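Local coordinates for protein tyrocidine synthetase 3 (Brevibacillus brevis, PDB 2JGP) that probably forms peptide bonds during assembly of the antibiotic tyrocidine, its condensation domain joining a growing chain to substrates presented by carrier domains, at residues E181-L186 with S205-G210; A138-L143 with Y214-D219; S123-E128 with I232-W237; S118-S123 with Q192-E197. All blocks are in the same frame, centred on the assembly; numbering follows the deposited sequence.

From the N terminus the chain passes 118-123, 123-128, 138-143 and 181-186 before any contact closes. Residues 192-197 then return to 118-123, closing interaction 4; next, 205-210 closes interaction 1, 214-219 closes interaction 2 and 232-237 closes interaction 3. The last three are concentric: interaction 1 falls within the loop of interaction 2, which falls within that of interaction 3. Interaction 4 crosses all three. The strands of interactions 1, 2 and 3 are successive neighbours in one sheet, onto which these contacts pack helices 180-189, 133-146 and 227-241. Interaction 4 joins two loops, sharing Ser123 with interaction 3 and hydrogen-bonding interaction 2 through Asn120 and Asp219.

Interaction 1: E181-L186 with S205-G210; sequences EEAREL and SLLKIG. Unlike the reference sequence in segment 181-186: Glu181 (reference Gln).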
loop_
_atom_site.group_PDB
_atom_site.type_symbol
_atom_site.label_atom_id
_atom_site.label_comp_id
_atom_site.label_asym_id
_atom_site.label_seq_id
_atom_site.Cartn_x
_atom_site.Cartn_y
_atom_site.Cartn_z
ATOM N N GLU A 181 23.047 -15.060 -21.692
ATOM C CA GLU A 181 22.846 -16.181 -20.768
ATOM C C GLU A 181 23.647 -16.002 -19.474
ATOM O O GLU A 181 23.157 -16.328 -18.395
ATOM C CB GLU A 181 23.206 -17.518 -21.434
ATOM C CG GLU A 181 22.532 -18.727 -20.787
ATOM C CD GLU A 181 21.024 -18.733 -20.989
ATOM O OE1 GLU A 181 20.582 -18.811 -22.156
ATOM O OE2 GLU A 181 20.281 -18.657 -19.986
ATOM N N GLU A 182 24.868 -15.481 -19.583
ATOM C CA GLU A 182 25.662 -15.131 -18.400
ATOM C C GLU A 182 24.970 -14.046 -17.570
ATOM O O GLU A 182 25.014 -14.073 -16.339
ATOM C CB GLU A 182 27.064 -14.664 -18.801
ATOM C CG GLU A 182 27.946 -15.763 -19.373
ATOM C CD GLU A 182 29.300 -15.254 -19.849
ATOM O OE1 GLU A 182 29.447 -14.029 -20.062
ATOM O OE2 GLU A 182 30.220 -16.087 -20.009
ATOM N N ALA A 183 24.333 -13.090 -18.244
ATOM C CA ALA A 183 23.594 -12.033 -17.559
ATOM C C ALA A 183 22.454 -12.606 -16.714
ATOM O O ALA A 183 22.194 -12.122 -15.614
ATOM C CB ALA A 183 23.057 -11.014 -18.560
ATOM N N ARG A 184 21.790 -13.640 -17.229
ATOM C CA ARG A 184 20.677 -14.276 -16.521
ATOM C C ARG A 184 21.077 -14.874 -15.171
ATOM O O ARG A 184 20.312 -14.782 -14.211
ATOM C CB ARG A 184 20.014 -15.352 -17.390
ATOM C CG ARG A 184 19.209 -14.793 -18.549
ATOM C CD ARG A 184 18.214 -15.812 -19.085
ATOM N NE ARG A 184 17.358 -15.239 -20.123
ATOM C CZ ARG A 184 17.695 -15.088 -21.403
ATOM N NH1 ARG A 184 18.891 -15.470 -21.852
ATOM N NH2 ARG A 184 16.824 -14.548 -22.247
ATOM N N GLU A 185 22.263 -15.478 -15.092
ATOM C CA GLU A 185 22.740 -16.037 -13.820
ATOM C C GLU A 185 23.306 -14.929 -12.929
ATOM O O GLU A 185 23.069 -14.921 -11.718
ATOM C CB GLU A 185 23.805 -17.120 -14.036
ATOM C CG GLU A 185 23.728 -18.366 -13.096
ATOM C CD GLU A 185 22.821 -18.207 -11.870
ATOM O OE1 GLU A 185 21.759 -18.870 -11.844
ATOM O OE2 GLU A 185 23.157 -17.440 -10.934
ATOM N N LEU A 186 24.049 -13.998 -13.523
ATOM C CA LEU A 186 24.613 -12.878 -12.759
ATOM C C LEU A 186 23.554 -12.127 -11.975
ATOM O O LEU A 186 23.728 -11.871 -10.786
ATOM C CB LEU A 186 25.348 -11.887 -13.666
ATOM C CG LEU A 186 26.857 -12.042 -13.798
ATOM C CD1 LEU A 186 27.397 -10.871 -14.601
ATOM C CD2 LEU A 186 27.545 -12.114 -12.446
ATOM N N SER A 205 24.395 -2.176 -11.617
ATOM C CA SER A 205 25.296 -2.813 -12.568
ATOM C C SER A 205 24.716 -2.663 -13.972
ATOM O O SER A 205 23.541 -2.963 -14.197
ATOM C CB SER A 205 25.493 -4.292 -12.235
ATOM O OG SER A 205 26.184 -4.458 -11.007
ATOM N N LEU A 206 25.535 -2.175 -14.898
ATOM C CA LEU A 206 25.173 -2.131 -16.314
ATOM C C LEU A 206 25.927 -3.238 -17.041
ATOM O O LEU A 206 27.157 -3.246 -17.057
ATOM C CB LEU A 206 25.526 -0.775 -16.920
ATOM C CG LEU A 206 25.126 -0.578 -18.383
ATOM C CD1 LEU A 206 23.623 -0.774 -18.569
ATOM C CD2 LEU A 206 25.555 0.799 -18.872
ATOM N N LEU A 207 25.182 -4.169 -17.633
ATOM C CA LEU A 207 25.768 -5.308 -18.331
ATOM C C LEU A 207 25.485 -5.194 -19.822
ATOM O O LEU A 207 24.333 -5.273 -20.238
ATOM C CB LEU A 207 25.182 -6.619 -17.804
ATOM C CG LEU A 207 25.119 -6.796 -16.288
ATOM C CD1 LEU A 207 24.332 -8.056 -15.951
ATOM C CD2 LEU A 207 26.523 -6.846 -15.698
ATOM N N LYS A 208 26.541 -4.994 -20.607
ATOM C CA LYS A 208 26.449 -5.018 -22.062
ATOM C C LYS A 208 26.398 -6.471 -22.523
ATOM O O LYS A 208 27.364 -7.217 -22.343
ATOM C CB LYS A 208 27.654 -4.309 -22.680
ATOM C CG LYS A 208 27.646 -4.260 -24.208
ATOM C CD LYS A 208 28.589 -3.179 -24.729
ATOM C CE LYS A 208 28.412 -2.921 -26.221
ATOM N NZ LYS A 208 29.479 -3.542 -27.048
ATOM N N ILE A 209 25.262 -6.866 -23.095
ATOM C CA ILE A 209 25.054 -8.240 -23.567
ATOM C C ILE A 209 25.150 -8.350 -25.087
ATOM O O ILE A 209 25.154 -9.453 -25.641
ATOM C CB ILE A 209 23.707 -8.831 -23.062
ATOM C CG1 ILE A 209 22.502 -8.090 -23.656
ATOM C CG2 ILE A 209 23.659 -8.782 -21.548
ATOM C CD1 ILE A 209 21.166 -8.697 -23.276
ATOM N N GLY A 210 25.230 -7.203 -25.754
ATOM C CA GLY A 210 25.397 -7.171 -27.194
ATOM C C GLY A 210 25.564 -5.766 -27.730
ATOM O O GLY A 210 25.289 -4.784 -27.038
#
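Ala183 directs its CB at strand 202-210, where it settles between two branched side chains. Its methyl lies 3.8 Å from Ile209 CG2 and 4.1 Å from Leu207 CD1, and the two directions, taken from Ala183 CB, are nearly at right angles. They are therefore distinct contacts with separate carbons, themselves 5.7 Å apart (Leu207 CD1 to Ile209 CG2).

Leu207 works as a fork. Its CG lies beside the backbone N, opposite the carbonyl carbon, and this sends the branches toward the helix: CD1 meets Ala183, while CD2 comes within 4.3 Å of Leu186 CD1, one helical turn further on. Ile209 carries its CG1 between the backbone N and the carbonyl carbon (chi1 66°), leaving CG2 to face Ala183; its CD1 packs instead on Leu126 of strand 123-129.

The small alanine lets helix and strand come close: their axes approach to 9.2 Å and run nearly antiparallel at 154°, with Ala183 CA 7.1 Å from Leu207 CA. All the touching atoms are carbons. On the far side of the helix Arg184 bridges to Glu180 and, more loosely, to Glu181. At the end of this strand a classic beta bulge sets Ile209 and Gly210 together opposite the single residue Arg213. Together the elements form a beta-alpha-beta unit: helix 180-189 connects the adjacent parallel strands 174-177 and 202-210 and packs against the second.

Interaction 2: A138-L143 with Y214-D219; sequences AAFQRL and YVLFTD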
loop_
_atom_site.group_PDB
_atom_site.type_symbol
_atom_site.label_atom_id
_atom_site.label_comp_id
_atom_site.label_asym_id
_atom_site.label_seq_id
_atom_site.Cartn_x
_atom_site.Cartn_y
_atom_site.Cartn_z
ATOM N N ALA A 138 25.633 9.109 -14.390
ATOM C CA ALA A 138 25.364 10.503 -14.026
ATOM C C ALA A 138 23.922 10.726 -13.571
ATOM O O ALA A 138 23.674 11.511 -12.656
ATOM C CB ALA A 138 25.688 11.422 -15.191
ATOM N N ALA A 139 22.979 10.044 -14.219
ATOM C CA ALA A 139 21.570 10.129 -13.835
ATOM C C ALA A 139 21.361 9.573 -12.429
ATOM O O ALA A 139 20.646 10.171 -11.624
ATOM C CB ALA A 139 20.690 9.399 -14.847
ATOM N N PHE A 140 21.994 8.439 -12.125
ATOM C CA PHE A 140 21.921 7.867 -10.775
ATOM C C PHE A 140 22.572 8.759 -9.719
ATOM O O PHE A 140 22.092 8.839 -8.588
ATOM C CB PHE A 140 22.542 6.465 -10.734
ATOM C CG PHE A 140 21.596 5.379 -11.154
ATOM C CD1 PHE A 140 20.543 5.005 -10.329
ATOM C CD2 PHE A 140 21.746 4.736 -12.375
ATOM C CE1 PHE A 140 19.660 4.007 -10.708
ATOM C CE2 PHE A 140 20.866 3.740 -12.764
ATOM C CZ PHE A 140 19.822 3.372 -11.929
ATOM N N GLN A 141 23.667 9.414 -10.081
ATOM C CA GLN A 141 24.346 10.327 -9.166
ATOM C C GLN A 141 23.432 11.496 -8.812
ATOM O O GLN A 141 23.339 11.890 -7.642
ATOM C CB GLN A 141 25.664 10.818 -9.773
ATOM C CG GLN A 141 26.748 9.735 -9.777
ATOM C CD GLN A 141 28.025 10.152 -10.489
ATOM O OE1 GLN A 141 29.113 9.705 -10.132
ATOM N NE2 GLN A 141 27.899 11.002 -11.495
ATOM N N ARG A 142 22.742 12.024 -9.820
ATOM C CA ARG A 142 21.748 13.077 -9.604
ATOM C C ARG A 142 20.576 12.585 -8.752
ATOM O O ARG A 142 20.124 13.302 -7.867
ATOM C CB ARG A 142 21.243 13.640 -10.936
ATOM C CG ARG A 142 22.251 14.539 -11.647
ATOM C CD ARG A 142 21.608 15.301 -12.796
ATOM N NE ARG A 142 22.471 16.369 -13.306
ATOM C CZ ARG A 142 23.520 16.193 -14.108
ATOM N NH1 ARG A 142 23.879 14.977 -14.515
ATOM N NH2 ARG A 142 24.228 17.245 -14.505
ATOM N N LEU A 143 20.099 11.365 -9.010
ATOM C CA LEU A 143 19.022 10.770 -8.207
ATOM C C LEU A 143 19.418 10.676 -6.744
ATOM O O LEU A 143 18.623 10.992 -5.855
ATOM C CB LEU A 143 18.661 9.361 -8.696
ATOM C CG LEU A 143 17.723 9.186 -9.894
ATOM C CD1 LEU A 143 17.477 7.693 -10.090
ATOM C CD2 LEU A 143 16.404 9.925 -9.692
ATOM N N TYR A 214 21.742 -3.929 -23.580
ATOM C CA TYR A 214 22.229 -3.836 -22.209
ATOM C C TYR A 214 21.176 -4.346 -21.229
ATOM O O TYR A 214 19.975 -4.265 -21.497
ATOM C CB TYR A 214 22.555 -2.383 -21.858
ATOM C CG TYR A 214 23.545 -1.699 -22.776
ATOM C CD1 TYR A 214 23.123 -1.056 -23.931
ATOM C CD2 TYR A 214 24.902 -1.673 -22.470
ATOM C CE1 TYR A 214 24.031 -0.418 -24.776
ATOM C CE2 TYR A 214 25.811 -1.038 -23.296
ATOM C CZ TYR A 214 25.371 -0.412 -24.449
ATOM O OH TYR A 214 26.277 0.216 -25.268
ATOM N N VAL A 215 21.633 -4.869 -20.097
ATOM C CA VAL A 215 20.750 -5.147 -18.965
ATOM C C VAL A 215 21.160 -4.254 -17.805
ATOM O O VAL A 215 22.310 -4.282 -17.377
ATOM C CB VAL A 215 20.809 -6.620 -18.523
ATOM C CG1 VAL A 215 19.955 -6.834 -17.263
ATOM C CG2 VAL A 215 20.337 -7.520 -19.651
ATOM N N LEU A 216 20.222 -3.444 -17.325
ATOM C CA LEU A 216 20.459 -2.587 -16.167
ATOM C C LEU A 216 19.956 -3.290 -14.920
ATOM O O LEU A 216 18.756 -3.508 -14.762
ATOM C CB LEU A 216 19.747 -1.242 -16.327
ATOM C CG LEU A 216 20.020 -0.178 -15.258
ATOM C CD1 LEU A 216 21.492 0.246 -15.289
ATOM C CD2 LEU A 216 19.110 1.020 -15.466
ATOM N N PHE A 217 20.880 -3.642 -14.034
ATOM C CA PHE A 217 20.530 -4.241 -12.754
ATOM C C PHE A 217 20.589 -3.180 -11.665
ATOM O O PHE A 217 21.611 -2.516 -11.502
ATOM C CB PHE A 217 21.489 -5.386 -12.418
ATOM C CG PHE A 217 21.345 -5.889 -11.012
ATOM C CD1 PHE A 217 20.422 -6.876 -10.707
ATOM C CD2 PHE A 217 22.132 -5.363 -9.985
ATOM C CE1 PHE A 217 20.274 -7.333 -9.396
ATOM C CE2 PHE A 217 21.990 -5.819 -8.678
ATOM C CZ PHE A 217 21.059 -6.802 -8.385
ATOM N N THR A 218 19.501 -3.037 -10.915
ATOM C CA THR A 218 19.431 -2.081 -9.816
ATOM C C THR A 218 18.928 -2.798 -8.569
ATOM O O THR A 218 18.038 -3.644 -8.648
ATOM C CB THR A 218 18.502 -0.897 -10.158
ATOM O OG1 THR A 218 18.950 -0.259 -11.366
ATOM C CG2 THR A 218 18.481 0.124 -9.022
ATOM N N ASP A 219 19.519 -2.484 -7.422
ATOM C CA ASP A 219 19.071 -3.052 -6.152
ATOM C C ASP A 219 19.166 -1.978 -5.085
ATOM O O ASP A 219 20.020 -1.092 -5.156
ATOM C CB ASP A 219 19.913 -4.269 -5.774
ATOM C CG ASP A 219 19.255 -5.146 -4.713
ATOM O OD1 ASP A 219 18.172 -4.798 -4.191
ATOM O OD2 ASP A 219 19.831 -6.211 -4.413
#
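The ring of Phe140 reaches from helix 133-146 to strand 213-220 and meets Leu216 CD2 at its edge, near the ring plane. Thr218 OG1 comes in obliquely, neither over a face nor in the plane, and the indole of Trp237 meets the same ring with planes about 40° apart. This is a helix-on-sheet contact of the condensation domain, a fold related to chloramphenicol acetyltransferase; the strand leads directly into the HHxxxDG motif of the family.

The geometry shows how far one side chain reaches. The nearest CA pair, Phe140 to Thr218, is 10.3 Å apart; the Phe140 ring spans much of that distance, and the side chains of Leu216 and Thr218 meet it. Its CG lies opposite the carbonyl carbon (chi1 -84°), which carries the ring toward the strand. Leu216 and Thr218, two residues apart, point to the same side of the sheet and meet adjacent atoms of the ring: Phe140 CE2 is 4.2 Å from Leu216 CD2, an apolar contact. All three residues are buried. Val204 of the next strand and Phe171 of a loop pack on Phe140 as well, and a bound dioxane lies about 4 Å from its side chain. At the ring's tip, Phe140 CZ stands 3.8 Å from Thr218 OG1.

Interaction 3: S123-E128 with I232-W237; sequences STMLIE and ILLAEW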
loop_
_atom_site.group_PDB
_atom_site.type_symbol
_atom_site.label_atom_id
_atom_site.label_comp_id
_atom_site.label_asym_id
_atom_site.label_seq_id
_atom_site.Cartn_x
_atom_site.Cartn_y
_atom_site.Cartn_z
ATOM N N SER A 123 15.760 -5.196 -9.440
ATOM C CA SER A 123 15.057 -5.124 -10.716
ATOM C C SER A 123 16.065 -5.241 -11.859
ATOM O O SER A 123 17.251 -4.923 -11.698
ATOM C CB SER A 123 14.282 -3.815 -10.843
ATOM O OG SER A 123 15.159 -2.702 -10.907
ATOM N N THR A 124 15.583 -5.717 -13.001
ATOM C CA THR A 124 16.385 -5.798 -14.213
ATOM C C THR A 124 15.576 -5.216 -15.359
ATOM O O THR A 124 14.359 -5.400 -15.426
ATOM C CB THR A 124 16.782 -7.247 -14.545
ATOM O OG1 THR A 124 15.606 -8.064 -14.620
ATOM C CG2 THR A 124 17.713 -7.803 -13.481
ATOM N N MET A 125 16.260 -4.493 -16.240
ATOM C CA MET A 125 15.626 -3.853 -17.384
ATOM C C MET A 125 16.474 -4.114 -18.610
ATOM O O MET A 125 17.685 -3.892 -18.580
ATOM C CB MET A 125 15.517 -2.350 -17.137
ATOM C CG MET A 125 14.812 -1.577 -18.236
ATOM S SD MET A 125 14.263 0.037 -17.648
ATOM C CE MET A 125 15.816 0.733 -17.085
ATOM N N LEU A 126 15.843 -4.610 -19.673
ATOM C CA LEU A 126 16.508 -4.764 -20.965
ATOM C C LEU A 126 16.455 -3.434 -21.712
ATOM O O LEU A 126 15.368 -2.900 -21.969
ATOM C CB LEU A 126 15.835 -5.857 -21.807
ATOM C CG LEU A 126 16.407 -6.064 -23.217
ATOM C CD1 LEU A 126 17.871 -6.496 -23.153
ATOM C CD2 LEU A 126 15.581 -7.075 -24.001
ATOM N N ILE A 127 17.629 -2.906 -22.054
ATOM C CA ILE A 127 17.740 -1.660 -22.803
ATOM C C ILE A 127 18.307 -1.960 -24.183
ATOM O O ILE A 127 19.441 -2.422 -24.303
ATOM C CB ILE A 127 18.655 -0.643 -22.094
ATOM C CG1 ILE A 127 18.129 -0.340 -20.685
ATOM C CG2 ILE A 127 18.754 0.645 -22.916
ATOM C CD1 ILE A 127 18.984 0.644 -19.909
ATOM N N GLU A 128 17.506 -1.697 -25.213
ATOM C CA GLU A 128 17.907 -1.918 -26.596
ATOM C C GLU A 128 18.013 -0.580 -27.320
ATOM O O GLU A 128 17.009 0.099 -27.539
ATOM C CB GLU A 128 16.906 -2.838 -27.295
ATOM C CG GLU A 128 17.051 -4.298 -26.890
ATOM C CD GLU A 128 15.792 -5.112 -27.125
ATOM O OE1 GLU A 128 14.738 -4.772 -26.542
ATOM O OE2 GLU A 128 15.861 -6.105 -27.878
ATOM N N ILE A 232 8.923 5.880 -9.018
ATOM C CA ILE A 232 9.427 7.255 -9.043
ATOM C C ILE A 232 10.878 7.279 -9.528
ATOM O O ILE A 232 11.220 8.022 -10.449
ATOM C CB ILE A 232 9.316 7.918 -7.633
ATOM C CG1 ILE A 232 7.849 8.089 -7.232
ATOM C CG2 ILE A 232 9.987 9.289 -7.603
ATOM C CD1 ILE A 232 7.664 8.543 -5.804
ATOM N N LEU A 233 11.714 6.439 -8.920
ATOM C CA LEU A 233 13.128 6.314 -9.299
ATOM C C LEU A 233 13.327 5.980 -10.779
ATOM O O LEU A 233 14.188 6.571 -11.444
ATOM C CB LEU A 233 13.805 5.242 -8.438
ATOM C CG LEU A 233 14.660 5.659 -7.227
ATOM C CD1 LEU A 233 14.318 7.002 -6.639
ATOM C CD2 LEU A 233 14.622 4.563 -6.171
ATOM N N LEU A 234 12.533 5.043 -11.296
ATOM C CA LEU A 234 12.591 4.687 -12.719
ATOM C C LEU A 234 12.207 5.859 -13.622
ATOM O O LEU A 234 12.915 6.171 -14.588
ATOM C CB LEU A 234 11.674 3.495 -13.020
ATOM C CG LEU A 234 11.598 3.043 -14.489
ATOM C CD1 LEU A 234 12.977 2.809 -15.091
ATOM C CD2 LEU A 234 10.747 1.788 -14.608
ATOM N N ALA A 235 11.070 6.484 -13.320
ATOM C CA ALA A 235 10.563 7.600 -14.111
ATOM C C ALA A 235 11.559 8.745 -14.124
ATOM O O ALA A 235 11.841 9.313 -15.176
ATOM C CB ALA A 235 9.213 8.083 -13.565
ATOM N N GLU A 236 12.103 9.067 -12.955
ATOM C CA GLU A 236 13.014 10.200 -12.820
ATOM C C GLU A 236 14.394 9.913 -13.403
ATOM O O GLU A 236 15.063 10.826 -13.884
ATOM C CB GLU A 236 13.119 10.638 -11.361
ATOM C CG GLU A 236 11.812 11.200 -10.827
ATOM C CD GLU A 236 11.955 11.870 -9.487
ATOM O OE1 GLU A 236 13.035 11.763 -8.878
ATOM O OE2 GLU A 236 10.978 12.502 -9.037
ATOM N N TRP A 237 14.816 8.650 -13.362
ATOM C CA TRP A 237 16.063 8.245 -14.004
ATOM C C TRP A 237 15.978 8.498 -15.515
ATOM O O TRP A 237 16.889 9.078 -16.110
ATOM C CB TRP A 237 16.370 6.768 -13.729
ATOM C CG TRP A 237 17.632 6.327 -14.391
ATOM C CD1 TRP A 237 18.898 6.486 -13.921
ATOM C CD2 TRP A 237 17.753 5.694 -15.672
ATOM N NE1 TRP A 237 19.806 5.984 -14.826
ATOM C CE2 TRP A 237 19.128 5.491 -15.909
ATOM C CE3 TRP A 237 16.832 5.277 -16.641
ATOM C CZ2 TRP A 237 19.607 4.887 -17.073
ATOM C CZ3 TRP A 237 17.311 4.671 -17.800
ATOM C CH2 TRP A 237 18.687 4.484 -18.002
#
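Met125, Ile127, Leu234 and Trp237 form an apolar helix-on-sheet contact in the condensation domain, between helix 227-241 and strand 123-129, which lies in the sheet between strands 213-220 and 447-451. The axes approach to 12.5 Å and differ in direction by 32°, so the two elements run roughly alongside. At this separation long side chains must do the bridging; the nearest CA pair, Met125 to Leu234, is 10.2 Å apart.

Met125 and Leu234 reach toward each other across the gap. The CG of Met125 is anti to the backbone N and the chain stays nearly extended through chi2, carrying the sulfur out from the strand; a bend at chi3 (57°) then turns the terminal methyl. Leu234 CD1 meets this bend, 4.0 Å from Met125 SD and 4.0 Å from Met125 CE. The same methyl comes obliquely to the six-membered ring of the indole, Met125 CE to Trp237 CZ3 4.3 Å. Two residues along the strand, Ile127 CD1 also comes obliquely to the ring, 4.3 Å from Trp237 CH2.

Trp237 directs its six-membered ring at the strand, while its NE1 makes a weak hydrogen bond with Val136 O. Leu234 lies at the margin of the contact, touching Met442 and lying near a bound dioxane.

The sulfur remains 5.5 Å from Trp237 CZ3, so Met125 meets the indole through its methyl group. The attraction across the contact therefore rests on dispersion and the burial of carbon and sulfur surface, with no directional bond between the two segments.

Interaction 4: S118-S123 with Q192-E197; sequences SYNMPS and QPFDLE
Asn120 and Pro193 mark the closest backbone approach, 7.3 Å between their CA atoms, where two irregular loops of the condensation domain pass each other. The first leads into strand 123-129, and beside it lies the HHxxxDG segment, to which Tyr119 is tied by a backbone bond with His222. The second precedes strand 202-210.

The contact is carried by the amide of Asn120. Its ND2 donates to Gln192 O over 2.7 Å, with an N-H...O angle of 158°. The acceptor lies almost in the Asn120 amide plane, yet the donor stands 53° out of the Gln192 carbonyl plane, so it approaches from above rather than on a lone pair. ND2 also hydrogen-bonds Asp219 OD2, and these two partners together fix the amide's rotation.

A water extends the link: it accepts from Phe194 N (2.9 Å) and donates to Asn120 OD1 (3.3 Å), sitting in plane at the edge of the Phe194 ring. That ring crosses the amide obliquely, planes 40° apart, with Phe194 CE1 3.6 Å from Asn120 ND2; Arg203 adds a cation-pi contact. Just beyond, an Asx turn shapes the second loop, Glu197 N donating to Asp195 OD1 at 2.9 Å.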
loop_
_atom_site.group_PDB
_atom_site.type_symbol
_atom_site.label_atom_id
_atom_site.label_comp_id
_atom_site.label_asym_id
_atom_site.label_seq_id
_atom_site.Cartn_x
_atom_site.Cartn_y
_atom_site.Cartn_z
ATOM N N SER A 118 16.268 -10.726 2.059
ATOM C CA SER A 118 14.807 -10.626 2.077
ATOM C C SER A 118 14.289 -9.190 1.952
ATOM O O SER A 118 13.177 -8.988 1.479
ATOM C CB SER A 118 14.248 -11.272 3.345
ATOM O OG SER A 118 12.832 -11.205 3.374
ATOM N N TYR A 119 15.088 -8.205 2.371
ATOM C CA TYR A 119 14.720 -6.791 2.226
ATOM C C TYR A 119 15.357 -6.122 1.003
ATOM O O TYR A 119 15.316 -4.899 0.867
ATOM C CB TYR A 119 15.074 -6.000 3.485
ATOM C CG TYR A 119 14.215 -6.334 4.683
ATOM C CD1 TYR A 119 14.787 -6.673 5.902
ATOM C CD2 TYR A 119 12.826 -6.294 4.598
ATOM C CE1 TYR A 119 13.994 -6.975 7.009
ATOM C CE2 TYR A 119 12.028 -6.598 5.689
ATOM C CZ TYR A 119 12.613 -6.932 6.888
ATOM O OH TYR A 119 11.814 -7.229 7.967
ATOM N N ASN A 120 15.949 -6.915 0.120
ATOM C CA ASN A 120 16.414 -6.393 -1.159
ATOM C C ASN A 120 15.239 -6.117 -2.094
ATOM O O ASN A 120 14.182 -6.739 -1.985
ATOM C CB ASN A 120 17.396 -7.359 -1.817
ATOM C CG ASN A 120 18.710 -7.431 -1.074
ATOM O OD1 ASN A 120 18.739 -7.719 0.124
ATOM N ND2 ASN A 120 19.807 -7.151 -1.776
ATOM N N MET A 121 15.444 -5.169 -3.003
ATOM C CA MET A 121 14.464 -4.808 -4.007
ATOM C C MET A 121 15.143 -4.776 -5.373
ATOM O O MET A 121 15.340 -3.701 -5.941
ATOM C CB MET A 121 13.897 -3.423 -3.699
ATOM C CG MET A 121 13.167 -3.332 -2.383
ATOM S SD MET A 121 12.589 -1.662 -2.044
ATOM C CE MET A 121 11.349 -1.445 -3.314
ATOM N N PRO A 122 15.531 -5.948 -5.894
ATOM C CA PRO A 122 16.209 -5.988 -7.187
ATOM C C PRO A 122 15.265 -5.833 -8.380
ATOM O O PRO A 122 14.123 -6.289 -8.331
ATOM C CB PRO A 122 16.838 -7.380 -7.202
ATOM C CG PRO A 122 15.945 -8.199 -6.350
ATOM C CD PRO A 122 15.400 -7.289 -5.297
ATOM N N SER A 123 15.760 -5.196 -9.440
ATOM C CA SER A 123 15.057 -5.124 -10.716
ATOM C C SER A 123 16.065 -5.241 -11.859
ATOM O O SER A 123 17.251 -4.923 -11.698
ATOM C CB SER A 123 14.282 -3.815 -10.843
ATOM O OG SER A 123 15.159 -2.702 -10.907
ATOM N N GLN A 192 22.638 -9.077 -3.194
ATOM C CA GLN A 192 23.508 -9.290 -2.041
ATOM C C GLN A 192 23.091 -8.347 -0.929
ATOM O O GLN A 192 22.472 -7.313 -1.197
ATOM C CB GLN A 192 24.963 -9.005 -2.426
ATOM C CG GLN A 192 25.591 -10.017 -3.376
ATOM C CD GLN A 192 25.882 -11.344 -2.711
ATOM O OE1 GLN A 192 26.267 -11.402 -1.533
ATOM N NE2 GLN A 192 25.724 -12.427 -3.471
ATOM N N PRO A 193 23.429 -8.698 0.322
ATOM C CA PRO A 193 23.045 -7.865 1.449
ATOM C C PRO A 193 23.707 -6.485 1.436
ATOM O O PRO A 193 24.740 -6.274 0.789
ATOM C CB PRO A 193 23.472 -8.685 2.676
ATOM C CG PRO A 193 24.414 -9.698 2.181
ATOM C CD PRO A 193 24.157 -9.908 0.739
ATOM N N PHE A 194 23.077 -5.558 2.139
ATOM C CA PHE A 194 23.579 -4.205 2.287
ATOM C C PHE A 194 24.075 -4.030 3.707
ATOM O O PHE A 194 23.436 -4.505 4.654
ATOM C CB PHE A 194 22.461 -3.193 2.034
ATOM C CG PHE A 194 22.082 -3.050 0.592
ATOM C CD1 PHE A 194 21.104 -3.858 0.034
ATOM C CD2 PHE A 194 22.708 -2.111 -0.209
ATOM C CE1 PHE A 194 20.757 -3.727 -1.298
ATOM C CE2 PHE A 194 22.363 -1.968 -1.540
ATOM C CZ PHE A 194 21.386 -2.778 -2.085
ATOM N N ASP A 195 25.199 -3.341 3.852
ATOM C CA ASP A 195 25.630 -2.839 5.145
ATOM C C ASP A 195 24.834 -1.573 5.421
ATOM O O ASP A 195 24.998 -0.564 4.729
ATOM C CB ASP A 195 27.129 -2.533 5.137
ATOM C CG ASP A 195 27.648 -2.103 6.497
ATOM O OD1 ASP A 195 26.856 -1.641 7.346
ATOM O OD2 ASP A 195 28.860 -2.221 6.719
ATOM N N LEU A 196 23.963 -1.630 6.425
ATOM C CA LEU A 196 23.048 -0.528 6.712
ATOM C C LEU A 196 23.746 0.737 7.233
ATOM O O LEU A 196 23.122 1.808 7.284
ATOM C CB LEU A 196 21.959 -0.989 7.691
ATOM C CG LEU A 196 20.578 -1.356 7.133
ATOM C CD1 LEU A 196 20.563 -1.777 5.654
ATOM C CD2 LEU A 196 19.885 -2.391 8.030
ATOM N N GLU A 197 25.016 0.604 7.621
ATOM C CA GLU A 197 25.835 1.730 8.093
ATOM C C GLU A 197 26.446 2.556 6.963
ATOM O O GLU A 197 27.095 3.568 7.229
ATOM C CB GLU A 197 26.987 1.226 8.969
ATOM C CG GLU A 197 26.570 0.649 10.284
ATOM C CD GLU A 197 27.744 0.501 11.225
ATOM O OE1 GLU A 197 27.605 0.904 12.393
ATOM O OE2 GLU A 197 28.805 0.001 10.788
HETATM O O HOH W 1 20.353 -6.374 2.607
#